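Local coordinates for protein RE68036p (PDB 1SQH) that is of unknown function but may act as an acyltransferase, possibly a glycine N-acyltransferase, at residues R77-V83 against S94-P100; G7-L13 against F68-R73; L157-F163 against A261-T267. One frame throughout, in Å; residues are numbered along the deposited sequence.

Contact 1: residues R77-V83 against S94-P100; sequences RTWGTYV and SFFSWQP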
loop_
_atom_site.group_PDB
_atom_site.type_symbol
_atom_site.label_atom_id
_atom_site.label_comp_id
_atom_site.label_asym_id
_atom_site.label_seq_id
_atom_site.Cartn_x
_atom_site.Cartn_y
_atom_site.Cartn_z
ATOM N N ARG A 77 -19.212 8.421 10.424
ATOM C CA ARG A 77 -18.501 9.175 11.457
ATOM C C ARG A 77 -18.482 8.549 12.853
ATOM O O ARG A 77 -17.504 8.695 13.584
ATOM C CB ARG A 77 -19.083 10.583 11.576
ATOM C CG ARG A 77 -18.844 11.474 10.379
ATOM C CD ARG A 77 -19.879 12.598 10.334
ATOM N NE ARG A 77 -20.934 12.298 9.373
ATOM C CZ ARG A 77 -20.954 12.761 8.125
ATOM N NH1 ARG A 77 -19.985 13.558 7.695
ATOM N NH2 ARG A 77 -21.925 12.396 7.295
ATOM N N THR A 78 -19.544 7.855 13.236
ATOM C CA THR A 78 -19.584 7.284 14.575
ATOM C C THR A 78 -18.550 6.187 14.824
ATOM O O THR A 78 -17.939 6.150 15.892
ATOM C CB THR A 78 -20.987 6.721 14.910
ATOM O OG1 THR A 78 -21.079 5.368 14.453
ATOM C CG2 THR A 78 -22.061 7.537 14.226
ATOM N N TRP A 79 -18.338 5.303 13.852
ATOM C CA TRP A 79 -17.378 4.204 14.031
ATOM C C TRP A 79 -16.282 4.156 12.969
ATOM O O TRP A 79 -15.463 3.231 12.964
ATOM C CB TRP A 79 -18.103 2.847 14.017
ATOM C CG TRP A 79 -19.255 2.720 14.977
ATOM C CD1 TRP A 79 -20.541 2.373 14.673
ATOM C CD2 TRP A 79 -19.213 2.890 16.399
ATOM N NE1 TRP A 79 -21.300 2.313 15.815
ATOM C CE2 TRP A 79 -20.511 2.626 16.889
ATOM C CE3 TRP A 79 -18.203 3.239 17.306
ATOM C CZ2 TRP A 79 -20.827 2.702 18.253
ATOM C CZ3 TRP A 79 -18.520 3.315 18.667
ATOM C CH2 TRP A 79 -19.822 3.047 19.123
ATOM N N GLY A 80 -16.286 5.138 12.069
ATOM C CA GLY A 80 -15.300 5.183 11.000
ATOM C C GLY A 80 -15.402 3.995 10.054
ATOM O O GLY A 80 -14.450 3.669 9.344
ATOM N N THR A 81 -16.568 3.360 10.035
ATOM C CA THR A 81 -16.797 2.181 9.199
ATOM C C THR A 81 -16.660 2.472 7.704
ATOM O O THR A 81 -17.381 3.303 7.145
ATOM C CB THR A 81 -18.202 1.566 9.490
ATOM O OG1 THR A 81 -18.304 1.262 10.888
ATOM C CG2 THR A 81 -18.409 0.281 8.707
ATOM N N TYR A 82 -15.729 1.784 7.051
ATOM C CA TYR A 82 -15.538 2.000 5.632
ATOM C C TYR A 82 -15.032 0.753 4.925
ATOM O O TYR A 82 -14.504 -0.181 5.536
ATOM C CB TYR A 82 -14.554 3.153 5.400
ATOM C CG TYR A 82 -13.114 2.716 5.272
ATOM C CD1 TYR A 82 -12.539 2.496 4.021
ATOM C CD2 TYR A 82 -12.334 2.493 6.402
ATOM C CE1 TYR A 82 -11.221 2.065 3.897
ATOM C CE2 TYR A 82 -11.007 2.061 6.289
ATOM C CZ TYR A 82 -10.459 1.851 5.033
ATOM O OH TYR A 82 -9.148 1.435 4.927
ATOM N N VAL A 83 -15.208 0.751 3.619
ATOM C CA VAL A 83 -14.749 -0.338 2.786
ATOM C C VAL A 83 -14.351 0.360 1.510
ATOM O O VAL A 83 -15.127 1.154 0.963
ATOM C CB VAL A 83 -15.876 -1.383 2.468
ATOM C CG1 VAL A 83 -15.349 -2.433 1.490
ATOM C CG2 VAL A 83 -16.356 -2.060 3.749
ATOM N N SER A 94 -10.101 -3.088 1.210
ATOM C CA SER A 94 -9.577 -2.631 2.493
ATOM C C SER A 94 -10.797 -2.241 3.310
ATOM O O SER A 94 -11.795 -1.786 2.752
ATOM C CB SER A 94 -8.674 -1.403 2.327
ATOM O OG SER A 94 -8.260 -0.919 3.596
ATOM N N PHE A 95 -10.727 -2.419 4.621
ATOM C CA PHE A 95 -11.850 -2.062 5.471
ATOM C C PHE A 95 -11.464 -1.975 6.941
ATOM O O PHE A 95 -10.495 -2.591 7.386
ATOM C CB PHE A 95 -12.983 -3.076 5.297
ATOM C CG PHE A 95 -12.588 -4.489 5.626
ATOM C CD1 PHE A 95 -12.538 -4.928 6.945
ATOM C CD2 PHE A 95 -12.240 -5.378 4.611
ATOM C CE1 PHE A 95 -12.154 -6.241 7.250
ATOM C CE2 PHE A 95 -11.855 -6.688 4.907
ATOM C CZ PHE A 95 -11.811 -7.114 6.229
ATOM N N PHE A 96 -12.240 -1.193 7.683
ATOM C CA PHE A 96 -12.025 -1.020 9.105
ATOM C C PHE A 96 -13.238 -0.374 9.746
ATOM O O PHE A 96 -14.113 0.155 9.072
ATOM C CB PHE A 96 -10.804 -0.136 9.399
ATOM C CG PHE A 96 -10.281 -0.301 10.798
ATOM C CD1 PHE A 96 -9.471 -1.389 11.119
ATOM C CD2 PHE A 96 -10.679 0.565 11.820
ATOM C CE1 PHE A 96 -9.061 -1.622 12.437
ATOM C CE2 PHE A 96 -10.284 0.349 13.143
ATOM C CZ PHE A 96 -9.472 -0.750 13.452
ATOM N N SER A 97 -13.266 -0.439 11.066
ATOM C CA SER A 97 -14.309 0.159 11.881
ATOM C C SER A 97 -13.842 -0.064 13.303
ATOM O O SER A 97 -13.171 -1.060 13.584
ATOM C CB SER A 97 -15.662 -0.530 11.675
ATOM O OG SER A 97 -16.622 0.047 12.552
ATOM N N TRP A 98 -14.167 0.858 14.200
ATOM C CA TRP A 98 -13.745 0.685 15.576
ATOM C C TRP A 98 -14.906 0.475 16.530
ATOM O O TRP A 98 -14.807 0.786 17.713
ATOM C CB TRP A 98 -12.865 1.860 16.027
ATOM C CG TRP A 98 -13.490 3.225 15.960
ATOM C CD1 TRP A 98 -14.432 3.740 16.797
ATOM C CD2 TRP A 98 -13.159 4.268 15.036
ATOM N NE1 TRP A 98 -14.709 5.042 16.458
ATOM C CE2 TRP A 98 -13.942 5.391 15.379
ATOM C CE3 TRP A 98 -12.272 4.360 13.950
ATOM C CZ2 TRP A 98 -13.867 6.600 14.673
ATOM C CZ3 TRP A 98 -12.197 5.569 13.249
ATOM C CH2 TRP A 98 -12.995 6.671 13.617
ATOM N N GLN A 99 -16.004 -0.065 16.012
ATOM C CA GLN A 99 -17.162 -0.342 16.846
ATOM C C GLN A 99 -16.688 -1.367 17.882
ATOM O O GLN A 99 -16.244 -2.456 17.529
ATOM C CB GLN A 99 -18.305 -0.904 15.999
ATOM C CG GLN A 99 -19.646 -0.878 16.710
ATOM C CD GLN A 99 -20.798 -1.237 15.797
ATOM O OE1 GLN A 99 -21.954 -1.120 16.185
ATOM N NE2 GLN A 99 -20.488 -1.679 14.579
ATOM N N PRO A 100 -16.769 -1.012 19.175
ATOM C CA PRO A 100 -16.378 -1.774 20.370
ATOM C C PRO A 100 -16.787 -3.230 20.589
ATOM O O PRO A 100 -16.229 -3.885 21.473
ATOM C CB PRO A 100 -16.861 -0.881 21.513
ATOM C CG PRO A 100 -16.713 0.487 20.945
ATOM C CD PRO A 100 -17.307 0.302 19.567
#
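Two tryptophans make the apolar centre. The W98 indole lies under the turn that follows helix 76-79: W79 CA sits 3.9 Å from the centroid of its five-membered ring and G80 CA 4.0 Å from that of its six-membered ring, both over the face. G80 has positive phi, and a side chain there would run into W98. The W79 ring in turn carries Q99 CG, 3.6 Å from its five-membered centroid, while W79 CZ3 touches P100 CD at 3.4 Å. Y25 meets W98 edge-to-face.

In the hairpin of strands 82-87 and 91-96, V83 CG2 packs on F95 CB (3.8 Å) on one face, and Y82 CE2 on F96 CB (3.8 Å) on the other. Y82 N bonds F96 O at 3.1 Å and F96 N bonds Y82 O at 3.3 Å; W98 N to W79 O at 3.0 Å is a further backbone bond beyond the strands. Buried hydroxyls pair too, T81 OG1 with S97 OG (2.7 Å) and Y82 OH with S94 OG (2.8 Å); T81 also bonds E105, Y82 H35 and S94 N126. At the exposed edge R77 salt-bridges E20. Backbone bonds thus set the hairpin's register, while aromatic faces pack against the turn beyond.

Contact 2: residues G7-L13 against F68-R73; sequences GDILRPL and FYTHRR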
loop_
_atom_site.group_PDB
_atom_site.type_symbol
_atom_site.label_atom_id
_atom_site.label_comp_id
_atom_site.label_asym_id
_atom_site.label_seq_id
_atom_site.Cartn_x
_atom_site.Cartn_y
_atom_site.Cartn_z
ATOM N N GLY A 7 -30.140 0.525 -3.108
ATOM C CA GLY A 7 -29.075 -0.303 -3.750
ATOM C C GLY A 7 -28.283 -1.134 -2.753
ATOM O O GLY A 7 -28.801 -1.508 -1.699
ATOM N N ASP A 8 -27.024 -1.413 -3.085
ATOM C CA ASP A 8 -26.148 -2.215 -2.228
ATOM C C ASP A 8 -26.030 -1.619 -0.829
ATOM O O ASP A 8 -26.149 -0.411 -0.655
ATOM C CB ASP A 8 -24.751 -2.312 -2.857
ATOM C CG ASP A 8 -23.890 -3.385 -2.209
ATOM O OD1 ASP A 8 -24.007 -4.568 -2.608
ATOM O OD2 ASP A 8 -23.109 -3.042 -1.293
ATOM N N ILE A 9 -25.787 -2.462 0.168
ATOM C CA ILE A 9 -25.653 -1.980 1.535
ATOM C C ILE A 9 -24.472 -0.999 1.655
ATOM O O ILE A 9 -24.360 -0.247 2.633
ATOM C CB ILE A 9 -25.465 -3.154 2.510
ATOM C CG1 ILE A 9 -25.507 -2.653 3.954
ATOM C CG2 ILE A 9 -24.165 -3.869 2.212
ATOM C CD1 ILE A 9 -25.513 -3.774 4.966
ATOM N N LEU A 10 -23.598 -1.012 0.656
ATOM C CA LEU A 10 -22.457 -0.110 0.632
ATOM C C LEU A 10 -22.812 1.129 -0.187
ATOM O O LEU A 10 -23.274 1.020 -1.322
ATOM C CB LEU A 10 -21.233 -0.801 0.011
ATOM C CG LEU A 10 -20.561 -1.931 0.801
ATOM C CD1 LEU A 10 -19.407 -2.503 0.004
ATOM C CD2 LEU A 10 -20.074 -1.398 2.149
ATOM N N ARG A 11 -22.610 2.308 0.390
ATOM C CA ARG A 11 -22.904 3.545 -0.319
ATOM C C ARG A 11 -21.621 4.305 -0.592
ATOM O O ARG A 11 -20.846 4.581 0.324
ATOM C CB ARG A 11 -23.832 4.456 0.483
ATOM C CG ARG A 11 -24.205 5.693 -0.321
ATOM C CD ARG A 11 -24.811 6.812 0.506
ATOM N NE ARG A 11 -23.812 7.670 1.145
ATOM C CZ ARG A 11 -23.360 7.489 2.379
ATOM N NH1 ARG A 11 -23.816 6.471 3.104
ATOM N NH2 ARG A 11 -22.487 8.343 2.901
ATOM N N PRO A 12 -21.393 4.680 -1.855
ATOM C CA PRO A 12 -20.185 5.415 -2.236
ATOM C C PRO A 12 -20.066 6.781 -1.572
ATOM O O PRO A 12 -20.970 7.613 -1.666
ATOM C CB PRO A 12 -20.316 5.515 -3.752
ATOM C CG PRO A 12 -21.805 5.615 -3.951
ATOM C CD PRO A 12 -22.318 4.555 -2.998
ATOM N N LEU A 13 -18.949 7.011 -0.892
ATOM C CA LEU A 13 -18.732 8.294 -0.241
ATOM C C LEU A 13 -18.279 9.300 -1.278
ATOM O O LEU A 13 -17.570 8.958 -2.219
ATOM C CB LEU A 13 -17.669 8.182 0.852
ATOM C CG LEU A 13 -18.103 7.613 2.201
ATOM C CD1 LEU A 13 -18.550 6.183 2.017
ATOM C CD2 LEU A 13 -16.945 7.685 3.191
ATOM N N PHE A 68 -14.335 4.588 -2.009
ATOM C CA PHE A 68 -14.664 4.344 -0.616
ATOM C C PHE A 68 -16.167 4.208 -0.414
ATOM O O PHE A 68 -16.952 4.875 -1.093
ATOM C CB PHE A 68 -14.103 5.488 0.231
ATOM C CG PHE A 68 -12.594 5.558 0.226
ATOM C CD1 PHE A 68 -11.845 4.746 1.081
ATOM C CD2 PHE A 68 -11.923 6.407 -0.654
ATOM C CE1 PHE A 68 -10.449 4.773 1.061
ATOM C CE2 PHE A 68 -10.528 6.442 -0.684
ATOM C CZ PHE A 68 -9.789 5.622 0.178
ATOM N N TYR A 69 -16.567 3.338 0.506
ATOM C CA TYR A 69 -17.986 3.125 0.786
ATOM C C TYR A 69 -18.251 3.018 2.281
ATOM O O TYR A 69 -17.333 2.834 3.068
ATOM C CB TYR A 69 -18.490 1.820 0.150
ATOM C CG TYR A 69 -18.282 1.683 -1.336
ATOM C CD1 TYR A 69 -17.043 1.317 -1.856
ATOM C CD2 TYR A 69 -19.336 1.885 -2.222
ATOM C CE1 TYR A 69 -16.860 1.149 -3.233
ATOM C CE2 TYR A 69 -19.168 1.725 -3.597
ATOM C CZ TYR A 69 -17.932 1.355 -4.095
ATOM O OH TYR A 69 -17.763 1.177 -5.447
ATOM N N THR A 70 -19.515 3.140 2.674
ATOM C CA THR A 70 -19.874 2.964 4.072
ATOM C C THR A 70 -21.266 2.379 4.101
ATOM O O THR A 70 -21.922 2.308 3.068
ATOM C CB THR A 70 -19.873 4.274 4.881
ATOM O OG1 THR A 70 -20.010 3.948 6.269
ATOM C CG2 THR A 70 -21.032 5.175 4.473
ATOM N N HIS A 71 -21.705 1.945 5.280
ATOM C CA HIS A 71 -23.033 1.361 5.437
ATOM C C HIS A 71 -24.069 2.400 4.992
ATOM O O HIS A 71 -24.182 3.479 5.583
ATOM C CB HIS A 71 -23.246 0.965 6.901
ATOM C CG HIS A 71 -24.447 0.098 7.131
ATOM N ND1 HIS A 71 -25.700 0.418 6.656
ATOM C CD2 HIS A 71 -24.590 -1.060 7.822
ATOM C CE1 HIS A 71 -26.565 -0.503 7.044
ATOM N NE2 HIS A 71 -25.917 -1.410 7.754
ATOM N N ARG A 72 -24.812 2.069 3.940
ATOM C CA ARG A 72 -25.826 2.961 3.374
ATOM C C ARG A 72 -26.830 3.503 4.396
ATOM O O ARG A 72 -27.404 4.575 4.195
ATOM C CB ARG A 72 -26.555 2.241 2.229
ATOM C CG ARG A 72 -27.690 3.025 1.568
ATOM C CD ARG A 72 -27.934 2.515 0.153
ATOM N NE ARG A 72 -26.956 3.078 -0.776
ATOM C CZ ARG A 72 -26.613 2.535 -1.940
ATOM N NH1 ARG A 72 -27.164 1.399 -2.334
ATOM N NH2 ARG A 72 -25.711 3.130 -2.713
ATOM N N ARG A 73 -27.028 2.776 5.491
ATOM C CA ARG A 73 -27.951 3.205 6.530
ATOM C C ARG A 73 -27.228 3.428 7.854
ATOM O O ARG A 73 -27.795 3.210 8.925
ATOM C CB ARG A 73 -29.051 2.161 6.728
ATOM C CG ARG A 73 -29.787 1.784 5.456
ATOM C CD ARG A 73 -31.019 0.959 5.788
ATOM N NE ARG A 73 -30.686 -0.175 6.646
ATOM C CZ ARG A 73 -30.009 -1.240 6.238
ATOM N NH1 ARG A 73 -29.597 -1.322 4.978
ATOM N NH2 ARG A 73 -29.729 -2.216 7.095
#
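Four backbone hydrogen bonds tie the segments together. R72 N gives to I9 O at 2.7 Å, R11 N to T70 O at 2.8 Å, T70 N to R11 O at 3.1 Å and L13 N to F68 O at 2.9 Å. R11 and T70 are the hydrogen-bonded antiparallel pair, with L10-H71 and P12-Y69 as non-hydrogen-bonded pairs to its two sides. The two short strand axes come within 4.3 Å at 136°. Before the strand, D8 OD2 accepts from L10 N at 2.9 Å, an Asx turn, and D8 also bonds T113 and the backbone of Q114.

Strand 10-12 is an outermost strand of the eight-stranded mixed sheet, so this pairing brings the N-terminal end of the chain onto the edge at strand 67-71, in a region consistent with the GNAT-like fold of the acetyltransferase clan.

Around the ladder the side chains fill in. I9 lies over the H71 imidazole, CG1 4.0 Å from the ring centroid in a CH-pi contact, while H71 NE2 bonds E108 of helix 104-112. L10 CB meets Y69 CB at 3.8 Å and P12 CB meets Y69 CE2 at 4.0 Å. R11 runs beside T70, its NH1 3.4 Å from T70 CG2, and its guanidinium pairs with E17. The R72 side chain folds back across the incoming segment, NE 3.6 Å from R11 CB.

Contact 3: residues L157-F163 against A261-T267; sequences LSHEDAF and ARGEEIT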
loop_
_atom_site.group_PDB
_atom_site.type_symbol
_atom_site.label_atom_id
_atom_site.label_comp_id
_atom_site.label_asym_id
_atom_site.label_seq_id
_atom_site.Cartn_x
_atom_site.Cartn_y
_atom_site.Cartn_z
ATOM N N LEU A 157 8.310 4.795 11.085
ATOM C CA LEU A 157 9.395 5.722 11.397
ATOM C C LEU A 157 8.787 7.120 11.406
ATOM O O LEU A 157 8.151 7.529 10.427
ATOM C CB LEU A 157 10.494 5.638 10.339
ATOM C CG LEU A 157 11.700 6.565 10.524
ATOM C CD1 LEU A 157 12.594 6.081 11.669
ATOM C CD2 LEU A 157 12.481 6.583 9.209
ATOM N N SER A 158 8.970 7.845 12.510
ATOM C CA SER A 158 8.402 9.184 12.621
ATOM C C SER A 158 8.902 10.104 11.512
ATOM O O SER A 158 9.947 9.871 10.904
ATOM C CB SER A 158 8.718 9.794 13.991
ATOM O OG SER A 158 10.091 10.141 14.099
ATOM N N HIS A 159 8.138 11.146 11.236
ATOM C CA HIS A 159 8.527 12.081 10.205
ATOM C C HIS A 159 9.820 12.783 10.631
ATOM O O HIS A 159 10.768 12.873 9.842
ATOM C CB HIS A 159 7.400 13.092 9.953
ATOM C CG HIS A 159 7.732 14.102 8.906
ATOM N ND1 HIS A 159 8.199 15.363 9.210
ATOM C CD2 HIS A 159 7.710 14.025 7.556
ATOM C CE1 HIS A 159 8.447 16.018 8.092
ATOM N NE2 HIS A 159 8.159 15.226 7.073
ATOM N N GLU A 160 9.864 13.258 11.877
ATOM C CA GLU A 160 11.051 13.934 12.399
ATOM C C GLU A 160 12.288 13.061 12.186
ATOM O O GLU A 160 13.325 13.530 11.708
ATOM C CB GLU A 160 10.920 14.221 13.900
ATOM C CG GLU A 160 9.647 14.911 14.331
ATOM C CD GLU A 160 8.556 13.920 14.723
ATOM O OE1 GLU A 160 8.136 13.133 13.848
ATOM O OE2 GLU A 160 8.133 13.928 15.905
ATOM N N ASP A 161 12.185 11.785 12.545
ATOM C CA ASP A 161 13.323 10.899 12.368
ATOM C C ASP A 161 13.678 10.755 10.903
ATOM O O ASP A 161 14.851 10.828 10.544
ATOM C CB ASP A 161 13.053 9.523 12.979
ATOM C CG ASP A 161 13.172 9.536 14.489
ATOM O OD1 ASP A 161 13.883 10.429 15.019
ATOM O OD2 ASP A 161 12.573 8.650 15.144
ATOM N N ALA A 162 12.669 10.557 10.060
ATOM C CA ALA A 162 12.901 10.418 8.632
ATOM C C ALA A 162 13.500 11.708 8.066
ATOM O O ALA A 162 14.424 11.674 7.251
ATOM C CB ALA A 162 11.593 10.088 7.915
ATOM N N PHE A 163 12.981 12.843 8.521
ATOM C CA PHE A 163 13.447 14.152 8.055
ATOM C C PHE A 163 14.926 14.396 8.331
ATOM O O PHE A 163 15.642 14.921 7.476
ATOM C CB PHE A 163 12.619 15.264 8.713
ATOM C CG PHE A 163 12.908 16.644 8.174
ATOM C CD1 PHE A 163 14.037 17.350 8.578
ATOM C CD2 PHE A 163 12.045 17.236 7.251
ATOM C CE1 PHE A 163 14.301 18.625 8.071
ATOM C CE2 PHE A 163 12.301 18.509 6.741
ATOM C CZ PHE A 163 13.430 19.205 7.150
ATOM N N ALA A 261 10.136 12.321 3.450
ATOM C CA ALA A 261 9.910 13.179 4.611
ATOM C C ALA A 261 10.194 14.653 4.353
ATOM O O ALA A 261 9.564 15.525 4.947
ATOM C CB ALA A 261 10.747 12.689 5.796
ATOM N N ARG A 262 11.126 14.942 3.459
ATOM C CA ARG A 262 11.436 16.337 3.205
ATOM C C ARG A 262 10.568 16.936 2.110
ATOM O O ARG A 262 10.574 18.142 1.894
ATOM C CB ARG A 262 12.916 16.489 2.868
ATOM C CG ARG A 262 13.808 16.035 4.000
ATOM C CD ARG A 262 15.056 16.871 4.059
ATOM N NE ARG A 262 15.899 16.539 5.205
ATOM C CZ ARG A 262 17.002 17.210 5.523
ATOM N NH1 ARG A 262 17.387 18.243 4.779
ATOM N NH2 ARG A 262 17.720 16.852 6.577
ATOM N N GLY A 263 9.812 16.084 1.429
ATOM C CA GLY A 263 8.944 16.560 0.373
ATOM C C GLY A 263 7.511 16.640 0.856
ATOM O O GLY A 263 6.684 17.321 0.258
ATOM N N GLU A 264 7.199 15.938 1.939
ATOM C CA GLU A 264 5.843 15.978 2.459
ATOM C C GLU A 264 5.857 15.578 3.919
ATOM O O GLU A 264 6.781 14.894 4.387
ATOM C CB GLU A 264 4.915 15.051 1.644
ATOM C CG GLU A 264 5.109 13.546 1.892
ATOM C CD GLU A 264 4.434 12.670 0.831
ATOM O OE1 GLU A 264 5.132 12.183 -0.088
ATOM O OE2 GLU A 264 3.203 12.473 0.914
ATOM N N GLU A 265 4.838 16.011 4.649
ATOM C CA GLU A 265 4.769 15.686 6.054
ATOM C C GLU A 265 3.909 14.470 6.383
ATOM O O GLU A 265 2.696 14.570 6.486
ATOM C CB GLU A 265 4.265 16.876 6.867
ATOM C CG GLU A 265 4.330 16.611 8.373
ATOM C CD GLU A 265 3.768 17.746 9.215
ATOM O OE1 GLU A 265 2.538 17.976 9.163
ATOM O OE2 GLU A 265 4.557 18.407 9.931
ATOM N N ILE A 266 4.548 13.319 6.521
ATOM C CA ILE A 266 3.854 12.107 6.921
ATOM C C ILE A 266 4.827 11.147 7.563
ATOM O O ILE A 266 6.043 11.271 7.426
ATOM C CB ILE A 266 3.154 11.358 5.757
ATOM C CG1 ILE A 266 3.950 11.516 4.471
ATOM C CG2 ILE A 266 1.709 11.795 5.648
ATOM C CD1 ILE A 266 5.238 10.749 4.456
ATOM N N THR A 267 4.268 10.198 8.294
ATOM C CA THR A 267 5.048 9.169 8.950
ATOM C C THR A 267 5.547 8.254 7.838
ATOM O O THR A 267 4.798 7.938 6.913
ATOM C CB THR A 267 4.148 8.342 9.858
ATOM O OG1 THR A 267 3.314 9.228 10.609
ATOM C CG2 THR A 267 4.970 7.470 10.786
HETATM O O HOH W 1 5.299 10.682 11.927
HETATM O O HOH W 2 7.169 16.745 11.503
#
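R262 lays its guanidinium flat on the F163 ring, centres 4.5 Å apart and planes at 16°, an off-centre cation-pi stack; R262 CG adds a CH-pi contact 4.2 Å from the same ring centroid. The guanidinium also bonds the F163 carbonyl, with R262 NE 2.8 Å and NH2 3.0 Å from F163 O. Beneath, A162 CB meets A261 CB at 3.5 Å.

Helix 159-163, N-capped by S158 through D161 N to S158 OG at 3.1 Å, directly follows strand 147-157. Here it packs on the C-terminal end of helix 248-263 and the loop leading into edge strand 268-273, which pairs with strand 147-157, probably within a GNAT-like fold.

H159 reaches across both: NE2 bonds A261 O of the helix at 2.6 Å and, weakly, E264 O of the loop at 3.0 Å, while E265 CG lies over its ring, 4.1 Å from the centroid. One water joins H159 N (3.0 Å) to T267 OG1 (2.8 Å), and T267 OG1 also bonds I31 O.

How the contacts relate
Contacts 1 and 2 are neighbours, centres about 12 Å apart, and each pairs strands of the same sheet: strand 67-71 lies between 10-12 and 82-87, and Y69 N probably bonds V83 O at 2.7 Å, so the ladder runs on. Contact 3 stands apart, its centre about 27 Å from that of contact 1 and 34 Å from that of contact 2, near the sheet's other edge. Contact 1 is half buried, contact 3 nearly so; contact 2 is least buried and farthest from the chain's centre. The first two rest on regular backbone pairing, contact 3 on side chains bonding backbone carbonyls. CH-pi contacts occur in all three; contact 3 adds a guanidinium stacked on a ring.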